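Local structure of phosphoserine aminotransferase SerC (Cytophaga hutchinsonii ATCC 33406, 3FFR) at the interface of chains A and B. The protein catalyses the reversible, pyridoxal phosphate-dependent transamination between glutamate and 3-phosphohydroxypyruvate that yields phosphoserine in serine biosynthesis. Sequence-based numbering; all coordinates share one arbitrary frame. Chains: chain A/B, Phosphoserine aminotransferase SerC.

Contact 1: the interface of chains A and B. Residues chain A 20, 23-24, 27; chain B 20, 23-24, 27.
A:Ile24 and B:Ile24 meet methyl to methyl where the helix 19-28 of each subunit passes its twin, an apolar patch that illustrates how a two-fold axis turns one helix face into a self-complementary surface. The CD1 atoms of the two isoleucines are 3.4 Å apart, a tight contact, and the side chains cross at about a right angle. In each, CG1 stands anti to the carbonyl carbon (chi1 -63°), and the further turn at chi2 (-56°) carries CD1 to the axis and leaves CG2 for the partner's arginine.

At the preceding residue, the selenomethionines A:Met23 and B:Met23 form a second self-pair. Their CG atoms lie 4.0 Å apart, and each chain then bends at chi2 and chi3, bringing the SE of A:Met23 to 4.0 Å from the CE of B:Met23, with the reverse pair equivalent. The same CG also receives a leucine branch: CD1 of A:Leu27 reaches CG of B:Met23 at 4.0 Å, the two side chains crossing obliquely.

The arginine joins by the face of its guanidinium over B:Leu27, and by its NH2 end towards B:Ile24. A:Arg20 runs extended as far as NE, and the turn at chi4 (98°) sets its guanidinium across the line of the chain. B:Leu27 lies over the face of that plane, its CB almost directly above NH1 at 3.6 Å. NH2 of A:Arg20 meets CG2 of B:Ile24 at 4.0 Å, a methyl set well to the side of NH2 and only partly above the plane. No hydrogen bond or salt bridge spans the patch; the arginines contribute van der Waals contact at its two ends.

Both helices follow the N-terminal strand 6-8 and run nearly antiparallel, so that residue 20 of one faces residue 27 of the other and the two-fold axis passes between the members of the Ile24 pair and of the Met23 pair.

Contact 2: the interface of chains A and B. Residues chain A 32, 245-247; chain B 15, 23, 196-197.
A:Met247 leans against the ring of B:Pro196, in a loop shortly after B:Lys191, the lysine that carries pyridoxal phosphate in this class-V aminotransferase. The contact is close: CG of the selenomethionine lies 3.4 Å from CB of B:Pro196. The chi1 of -56° places CG beside the backbone N of A:Met247, and bends further along carry SE past the proline CB and CG while the side chain crosses the ring at a slant. The terminal CE then meets CE of B:Met23 tip to tip at 3.9 Å. At the margin, CD2 of B:Leu15 touches the carbonyl O of A:Gly32 at 3.8 Å, a lesser van der Waals contact of a methyl with a carbonyl oxygen.

Polar groups communicate through water, with no direct bond across. The carbonyl O of B:Ala197 binds two waters, each at 2.8 Å. One of them, water 1, also lies 2.8 Å from the amide oxygen OD1 of A:Asn245, the residue that precedes helix 246-262. The other, water 2, takes the backbone N-H of A:Met247, in the first turn of that helix, through a long bond of 3.2 Å between N and the water oxygen. Water 3 extends the chain from water 2: it receives the N-H of B:Ala197 along a nearly straight line (166° at H) and lies 2.8 Å from A:Gly32 O.

Contact 1: the interface of chains A and B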
loop_
_atom_site.group_PDB
_atom_site.type_symbol
_atom_site.label_atom_id
_atom_site.label_comp_id
_atom_site.label_asym_id
_atom_site.label_seq_id
_atom_site.Cartn_x
_atom_site.Cartn_y
_atom_site.Cartn_z
ATOM N N ARG A 20 1.078 1.714 -20.289
ATOM C CA ARG A 20 2.500 1.491 -20.655
ATOM C C ARG A 20 3.218 2.798 -20.935
ATOM O O ARG A 20 4.308 3.057 -20.397
ATOM C CB ARG A 20 2.631 0.536 -21.846
ATOM C CG ARG A 20 4.064 0.233 -22.203
ATOM C CD ARG A 20 4.198 -0.704 -23.402
ATOM N NE ARG A 20 5.615 -1.052 -23.505
ATOM C CZ ARG A 20 6.156 -2.174 -23.035
ATOM N NH1 ARG A 20 5.381 -3.129 -22.517
ATOM N NH2 ARG A 20 7.470 -2.348 -23.150
HETATM N N MSE A 23 3.668 4.868 -17.790
HETATM C CA MSE A 23 4.689 4.331 -16.893
HETATM C C MSE A 23 6.078 4.749 -17.410
HETATM O O MSE A 23 7.025 5.016 -16.645
HETATM C CB MSE A 23 4.625 2.819 -16.789
HETATM C CG MSE A 23 5.635 2.209 -15.816
HETATM SE SE MSE A 23 5.162 2.586 -13.997
HETATM C CE MSE A 23 3.969 1.051 -13.732
ATOM N N ILE A 24 6.211 4.806 -18.722
ATOM C CA ILE A 24 7.503 5.239 -19.292
ATOM C C ILE A 24 7.733 6.696 -18.904
ATOM O O ILE A 24 8.848 7.119 -18.534
ATOM C CB ILE A 24 7.601 5.046 -20.797
ATOM C CG1 ILE A 24 7.495 3.563 -21.120
ATOM C CG2 ILE A 24 8.917 5.599 -21.302
ATOM C CD1 ILE A 24 8.479 2.740 -20.433
ATOM N N LEU A 27 8.884 6.901 -15.335
ATOM C CA LEU A 27 10.293 6.555 -15.164
ATOM C C LEU A 27 11.148 7.729 -15.617
ATOM O O LEU A 27 12.120 8.121 -14.950
ATOM C CB LEU A 27 10.650 5.314 -15.972
ATOM C CG LEU A 27 10.012 4.008 -15.501
ATOM C CD1 LEU A 27 10.202 2.907 -16.551
ATOM C CD2 LEU A 27 10.501 3.592 -14.081
ATOM N N ARG B 20 14.864 0.513 -13.947
ATOM C CA ARG B 20 14.216 0.844 -15.241
ATOM C C ARG B 20 14.031 -0.389 -16.108
ATOM O O ARG B 20 12.930 -0.649 -16.623
ATOM C CB ARG B 20 14.992 1.926 -16.000
ATOM C CG ARG B 20 14.325 2.335 -17.288
ATOM C CD ARG B 20 15.107 3.401 -18.055
ATOM N NE ARG B 20 14.255 3.827 -19.165
ATOM C CZ ARG B 20 13.491 4.918 -19.157
ATOM N NH1 ARG B 20 13.549 5.774 -18.135
ATOM N NH2 ARG B 20 12.723 5.169 -20.215
HETATM N N MSE B 23 11.445 -2.757 -14.664
HETATM C CA MSE B 23 10.076 -2.269 -14.814
HETATM C C MSE B 23 9.595 -2.560 -16.247
HETATM O O MSE B 23 8.414 -2.859 -16.510
HETATM C CB MSE B 23 9.963 -0.781 -14.538
HETATM C CG MSE B 23 8.539 -0.229 -14.622
HETATM SE SE MSE B 23 7.475 -0.821 -13.142
HETATM C CE MSE B 23 7.966 0.616 -11.899
ATOM N N ILE B 24 10.512 -2.470 -17.192
ATOM C CA ILE B 24 10.136 -2.775 -18.588
ATOM C C ILE B 24 9.763 -4.252 -18.671
ATOM O O ILE B 24 8.784 -4.657 -19.330
ATOM C CB ILE B 24 11.211 -2.419 -19.601
ATOM C CG1 ILE B 24 11.452 -0.916 -19.569
ATOM C CG2 ILE B 24 10.775 -2.848 -20.987
ATOM C CD1 ILE B 24 10.252 -0.123 -19.793
ATOM N N LEU B 27 6.309 -4.779 -17.293
ATOM C CA LEU B 27 5.254 -4.384 -18.222
ATOM C C LEU B 27 5.106 -5.458 -19.288
ATOM O O LEU B 27 3.990 -5.871 -19.646
ATOM C CB LEU B 27 5.578 -3.047 -18.878
ATOM C CG LEU B 27 5.566 -1.832 -17.951
ATOM C CD1 LEU B 27 6.189 -0.618 -18.649
ATOM C CD2 LEU B 27 4.146 -1.547 -17.374
#

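Contact 2: the interface of chains A and B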
loop_
_atom_site.group_PDB
_atom_site.type_symbol
_atom_site.label_atom_id
_atom_site.label_comp_id
_atom_site.label_asym_id
_atom_site.label_seq_id
_atom_site.Cartn_x
_atom_site.Cartn_y
_atom_site.Cartn_z
ATOM N N GLY A 32 9.195 8.246 -9.138
ATOM C CA GLY A 32 9.452 7.297 -8.033
ATOM C C GLY A 32 10.546 7.760 -7.078
ATOM O O GLY A 32 10.771 7.178 -5.994
ATOM N N ASN A 245 2.029 5.342 -2.480
ATOM C CA ASN A 245 2.315 4.731 -3.788
ATOM C C ASN A 245 2.175 5.801 -4.860
ATOM O O ASN A 245 1.164 5.913 -5.547
ATOM C CB ASN A 245 1.388 3.567 -4.060
ATOM C CG ASN A 245 1.769 2.811 -5.312
ATOM O OD1 ASN A 245 2.594 3.282 -6.117
ATOM N ND2 ASN A 245 1.142 1.635 -5.511
ATOM N N ALA A 246 3.210 6.620 -4.962
ATOM C CA ALA A 246 3.243 7.718 -5.935
ATOM C C ALA A 246 3.089 7.261 -7.370
ATOM O O ALA A 246 2.512 7.956 -8.211
ATOM C CB ALA A 246 4.550 8.553 -5.755
HETATM N N MSE A 247 3.634 6.083 -7.664
HETATM C CA MSE A 247 3.562 5.559 -9.033
HETATM C C MSE A 247 2.102 5.433 -9.422
HETATM O O MSE A 247 1.659 5.890 -10.509
HETATM C CB MSE A 247 4.300 4.222 -9.226
HETATM C CG MSE A 247 5.769 4.272 -8.813
HETATM SE SE MSE A 247 6.828 5.517 -9.891
HETATM C CE MSE A 247 7.231 4.455 -11.382
ATOM N N LEU B 15 16.420 5.661 -7.783
ATOM C CA LEU B 15 16.088 4.240 -7.945
ATOM C C LEU B 15 17.356 3.421 -8.218
ATOM O O LEU B 15 18.316 3.873 -8.843
ATOM C CB LEU B 15 15.040 4.009 -9.050
ATOM C CG LEU B 15 13.747 4.802 -8.904
ATOM C CD1 LEU B 15 12.727 4.363 -9.989
ATOM C CD2 LEU B 15 13.113 4.648 -7.533
HETATM N N MSE B 23 11.445 -2.757 -14.664
HETATM C CA MSE B 23 10.076 -2.269 -14.814
HETATM C C MSE B 23 9.595 -2.560 -16.247
HETATM O O MSE B 23 8.414 -2.859 -16.510
HETATM C CB MSE B 23 9.963 -0.781 -14.538
HETATM C CG MSE B 23 8.539 -0.229 -14.622
HETATM SE SE MSE B 23 7.475 -0.821 -13.142
HETATM C CE MSE B 23 7.966 0.616 -11.899
ATOM N N PRO B 196 10.479 2.549 -6.015
ATOM C CA PRO B 196 9.463 3.537 -5.701
ATOM C C PRO B 196 8.750 3.140 -4.407
ATOM O O PRO B 196 8.675 1.983 -4.078
ATOM C CB PRO B 196 8.472 3.407 -6.855
ATOM C CG PRO B 196 9.274 2.886 -7.977
ATOM C CD PRO B 196 10.189 1.868 -7.290
ATOM N N ALA B 197 8.235 4.116 -3.677
ATOM C CA ALA B 197 7.475 3.800 -2.464
ATOM C C ALA B 197 6.208 2.993 -2.850
ATOM O O ALA B 197 5.691 3.084 -3.968
ATOM C CB ALA B 197 7.120 5.080 -1.666
HETATM O O HOH W 1 4.686 1.450 -6.062
HETATM O O HOH W 2 5.887 5.337 -5.558
HETATM O O HOH W 3 8.273 6.812 -4.764
#

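Contacts 1 and 2 are neighbours in one two-fold symmetric interface, the centres of their C-alpha atoms about 11 Å apart. B:Met23 joins them, serving contact 1 with its CG and SE and lending its terminal methyl to both. Contact 1 straddles the axis and maps onto itself under the two-fold rotation, whereas contact 2 lies off the axis and recurs with the chains exchanged. The interface thus passes from an apolar helix pair to a loop bridged by water near the cofactor lysine, so that subunit association, typical of this aminotransferase family, may help to hold the active-site surroundings in place.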